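Long-range contact in arginyl-trna synthetase (PDB 1IQ0), which probably joins L-arginine to its cognate tRNA at the expense of ATP, as a monomeric class I aminoacyl-tRNA synthetase: residues A127-A139 with V516-L528. Sequence-based numbering, arbitrary orientation.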
# COMPACT_ATOMS: atom_id res chain seq x y z
N ALA A 127 0.95 7.05 -0.63
CA ALA A 127 -0.07 6.49 0.24
C ALA A 127 -0.27 4.99 0.01
O ALA A 127 -0.30 4.21 0.96
CB ALA A 127 -1.41 7.23 0.04
N LEU A 128 -0.39 4.60 -1.25
CA LEU A 128 -0.59 3.20 -1.64
C LEU A 128 0.61 2.33 -1.27
O LEU A 128 0.46 1.24 -0.72
CB LEU A 128 -0.82 3.10 -3.15
CG LEU A 128 -2.03 2.34 -3.69
CD1 LEU A 128 -1.90 2.26 -5.20
CD2 LEU A 128 -2.12 0.94 -3.07
N GLY A 129 1.80 2.82 -1.61
CA GLY A 129 3.02 2.08 -1.33
C GLY A 129 3.29 1.88 0.15
O GLY A 129 3.61 0.77 0.59
N ASP A 130 3.18 2.96 0.93
CA ASP A 130 3.41 2.88 2.36
C ASP A 130 2.39 1.95 3.02
O ASP A 130 2.74 1.13 3.87
CB ASP A 130 3.30 4.28 2.99
CG ASP A 130 3.50 4.25 4.48
OD1 ASP A 130 4.63 3.93 4.92
OD2 ASP A 130 2.54 4.53 5.22
N ALA A 131 1.13 2.06 2.61
CA ALA A 131 0.07 1.23 3.16
C ALA A 131 0.31 -0.26 2.89
O ALA A 131 0.22 -1.07 3.80
CB ALA A 131 -1.29 1.67 2.60
N ILE A 132 0.61 -0.62 1.65
CA ILE A 132 0.83 -2.03 1.36
C ILE A 132 2.07 -2.53 2.08
O ILE A 132 2.13 -3.69 2.46
CB ILE A 132 0.92 -2.32 -0.17
CG1 ILE A 132 0.80 -3.82 -0.42
CG2 ILE A 132 2.25 -1.83 -0.74
CD1 ILE A 132 -0.45 -4.45 0.17
N ALA A 133 3.06 -1.66 2.27
CA ALA A 133 4.28 -2.05 2.98
C ALA A 133 3.94 -2.37 4.44
O ALA A 133 4.40 -3.37 4.98
CB ALA A 133 5.32 -0.92 2.94
N ARG A 134 3.14 -1.50 5.07
CA ARG A 134 2.73 -1.69 6.46
C ARG A 134 1.87 -2.95 6.62
O ARG A 134 2.07 -3.74 7.54
CB ARG A 134 1.92 -0.48 6.94
CG ARG A 134 2.71 0.81 7.10
CD ARG A 134 1.76 1.95 7.43
NE ARG A 134 2.46 3.21 7.65
CZ ARG A 134 3.01 3.59 8.80
NH1 ARG A 134 2.94 2.79 9.86
NH2 ARG A 134 3.61 4.76 8.90
N ILE A 135 0.92 -3.12 5.71
CA ILE A 135 0.02 -4.26 5.74
C ILE A 135 0.78 -5.58 5.60
O ILE A 135 0.54 -6.51 6.37
CB ILE A 135 -1.04 -4.13 4.61
CG1 ILE A 135 -2.00 -2.97 4.96
CG2 ILE A 135 -1.79 -5.44 4.41
CD1 ILE A 135 -3.00 -2.63 3.86
N LEU A 136 1.71 -5.64 4.65
CA LEU A 136 2.51 -6.86 4.45
C LEU A 136 3.34 -7.22 5.68
O LEU A 136 3.44 -8.38 6.04
CB LEU A 136 3.45 -6.70 3.25
CG LEU A 136 2.74 -6.84 1.91
CD1 LEU A 136 3.60 -6.25 0.80
CD2 LEU A 136 2.43 -8.33 1.65
N ALA A 137 3.94 -6.21 6.31
CA ALA A 137 4.75 -6.42 7.50
C ALA A 137 3.87 -7.01 8.61
O ALA A 137 4.25 -7.97 9.27
CB ALA A 137 5.37 -5.09 7.98
N TYR A 138 2.69 -6.41 8.81
CA TYR A 138 1.75 -6.87 9.83
C TYR A 138 1.35 -8.32 9.55
O TYR A 138 1.21 -9.13 10.47
CB TYR A 138 0.50 -5.99 9.82
CG TYR A 138 -0.49 -6.30 10.93
CD1 TYR A 138 -0.37 -5.71 12.19
CD2 TYR A 138 -1.54 -7.20 10.73
CE1 TYR A 138 -1.27 -6.00 13.21
CE2 TYR A 138 -2.45 -7.49 11.74
CZ TYR A 138 -2.31 -6.89 12.98
OH TYR A 138 -3.21 -7.17 13.98
N ALA A 139 1.16 -8.63 8.27
CA ALA A 139 0.76 -9.96 7.85
C ALA A 139 1.87 -11.01 7.98
O ALA A 139 1.67 -12.17 7.62
CB ALA A 139 0.27 -9.91 6.42
N VAL A 516 -7.18 -7.91 6.41
CA VAL A 516 -5.75 -7.62 6.40
C VAL A 516 -4.96 -8.60 5.51
O VAL A 516 -4.12 -8.18 4.71
CB VAL A 516 -5.16 -7.66 7.81
CG1 VAL A 516 -3.64 -7.50 7.73
CG2 VAL A 516 -5.76 -6.56 8.65
N LEU A 517 -5.24 -9.89 5.65
CA LEU A 517 -4.54 -10.90 4.86
C LEU A 517 -4.89 -10.86 3.38
O LEU A 517 -4.03 -11.07 2.53
CB LEU A 517 -4.81 -12.29 5.43
CG LEU A 517 -4.23 -12.50 6.84
CD1 LEU A 517 -4.54 -13.91 7.34
CD2 LEU A 517 -2.72 -12.26 6.80
N GLU A 518 -6.15 -10.59 3.06
CA GLU A 518 -6.54 -10.52 1.66
C GLU A 518 -5.84 -9.32 1.04
O GLU A 518 -5.31 -9.40 -0.06
CB GLU A 518 -8.05 -10.37 1.49
CG GLU A 518 -8.44 -10.02 0.06
CD GLU A 518 -9.93 -9.95 -0.16
OE1 GLU A 518 -10.34 -9.32 -1.16
OE2 GLU A 518 -10.69 -10.52 0.64
N ALA A 519 -5.84 -8.20 1.76
CA ALA A 519 -5.20 -6.99 1.27
C ALA A 519 -3.71 -7.24 1.03
O ALA A 519 -3.14 -6.76 0.06
CB ALA A 519 -5.38 -5.86 2.27
N ALA A 520 -3.09 -7.99 1.94
CA ALA A 520 -1.67 -8.30 1.82
C ALA A 520 -1.40 -9.25 0.64
O ALA A 520 -0.51 -8.99 -0.18
CB ALA A 520 -1.16 -8.93 3.13
N GLU A 521 -2.18 -10.32 0.55
CA GLU A 521 -2.02 -11.32 -0.51
C GLU A 521 -2.35 -10.79 -1.90
O GLU A 521 -1.70 -11.16 -2.87
CB GLU A 521 -2.90 -12.55 -0.22
CG GLU A 521 -2.63 -13.19 1.14
CD GLU A 521 -3.67 -14.26 1.51
OE1 GLU A 521 -4.81 -14.20 1.02
OE2 GLU A 521 -3.33 -15.14 2.33
N GLU A 522 -3.35 -9.92 -1.99
CA GLU A 522 -3.76 -9.36 -3.27
C GLU A 522 -3.13 -8.00 -3.54
O GLU A 522 -3.28 -7.44 -4.63
CB GLU A 522 -5.29 -9.23 -3.32
CG GLU A 522 -6.02 -10.53 -3.04
CD GLU A 522 -5.61 -11.62 -4.00
OE1 GLU A 522 -5.67 -12.81 -3.62
OE2 GLU A 522 -5.24 -11.30 -5.15
N ARG A 523 -2.42 -7.46 -2.55
CA ARG A 523 -1.77 -6.17 -2.68
C ARG A 523 -2.82 -5.11 -3.00
O ARG A 523 -2.69 -4.32 -3.94
CB ARG A 523 -0.69 -6.24 -3.78
CG ARG A 523 0.55 -7.02 -3.33
CD ARG A 523 1.59 -7.22 -4.42
NE ARG A 523 1.23 -8.32 -5.30
CZ ARG A 523 0.51 -8.19 -6.40
NH1 ARG A 523 0.10 -6.98 -6.78
NH2 ARG A 523 0.19 -9.26 -7.11
N THR A 524 -3.88 -5.12 -2.20
CA THR A 524 -4.98 -4.18 -2.36
C THR A 524 -5.40 -3.57 -1.03
O THR A 524 -6.28 -4.08 -0.35
CB THR A 524 -6.21 -4.87 -3.00
OG1 THR A 524 -6.52 -6.06 -2.25
CG2 THR A 524 -5.93 -5.24 -4.46
N PRO A 525 -4.74 -2.47 -0.64
CA PRO A 525 -5.07 -1.81 0.62
C PRO A 525 -6.52 -1.37 0.71
O PRO A 525 -7.08 -1.29 1.82
CB PRO A 525 -4.10 -0.63 0.64
CG PRO A 525 -2.88 -1.21 -0.04
CD PRO A 525 -3.51 -1.92 -1.23
N HIS A 526 -7.14 -1.08 -0.43
CA HIS A 526 -8.53 -0.62 -0.41
C HIS A 526 -9.47 -1.62 0.27
O HIS A 526 -10.53 -1.24 0.76
CB HIS A 526 -9.04 -0.31 -1.82
CG HIS A 526 -9.28 -1.52 -2.67
ND1 HIS A 526 -8.33 -2.03 -3.52
CD2 HIS A 526 -10.37 -2.32 -2.79
CE1 HIS A 526 -8.82 -3.09 -4.14
NE2 HIS A 526 -10.05 -3.29 -3.71
N VAL A 527 -9.08 -2.90 0.31
CA VAL A 527 -9.91 -3.91 0.96
C VAL A 527 -9.91 -3.67 2.47
O VAL A 527 -10.91 -3.86 3.14
CB VAL A 527 -9.41 -5.34 0.64
CG1 VAL A 527 -10.15 -6.36 1.50
CG2 VAL A 527 -9.64 -5.65 -0.84
N LEU A 528 -8.77 -3.23 3.01
CA LEU A 528 -8.69 -2.96 4.44
C LEU A 528 -9.44 -1.66 4.71
O LEU A 528 -10.17 -1.55 5.69
CB LEU A 528 -7.23 -2.78 4.87
CG LEU A 528 -6.86 -3.09 6.33
CD1 LEU A 528 -5.79 -2.11 6.77
CD2 LEU A 528 -8.07 -2.99 7.25
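I135 and P525 are reciprocal knobs into holes, each seated among residues of the opposite segment, where one helix packs against the junction of two consecutive helices. Helix 120-138, whose first turn includes the end of the HIGH region, belongs to the class I catalytic domain; it meets the join between helices 512-522 and 525-544 of the DALR anticodon-binding domain. The case illustrates how two segments separated by 376 residues can interlock without one hydrogen bond between them.

I135 fills the hole formed by A519, A520, P525 and L528. Its two branches divide the work: CG1 is anti to the carbonyl carbon (chi1 -69°) and carries CD1 out to P525 CB at 3.9 Å, while CG2 reaches V516 O at 3.6 Å and also touches A520 CB. In return, the ring of P525 enters the hole of L128, A131, I132 and I135, and L128 crosses it at about a right angle, CD2 being 3.7 Å from P525 CD.

The backbones come closest at L136 and A520, whose CA atoms are 5.1 Å apart, with the methyl of A520 the small group there. A139 CB and A520 CB meet at 3.7 Å, and the L517 side chain, though its CB points away, brings CD2 back to A139. Beyond them, V516 CG1 lies obliquely against the Y138 ring, 3.7 Å from CD2.

The turn brings P525 to this face. A Schellman motif ends helix 512-522: T524 N bonds to A519 O, R523 N more weakly to A520 O, and R523 has positive phi (59°). Further out, V447 of helix 430-448 also touches P525, and helix 562-583 packs against Y138 and L528. At the turn, I132 has CG1 anti to its own N (chi1 -166°), which extends CD1 into the bend, 3.6 Å from R523 CA and 3.5 Å from A519 O.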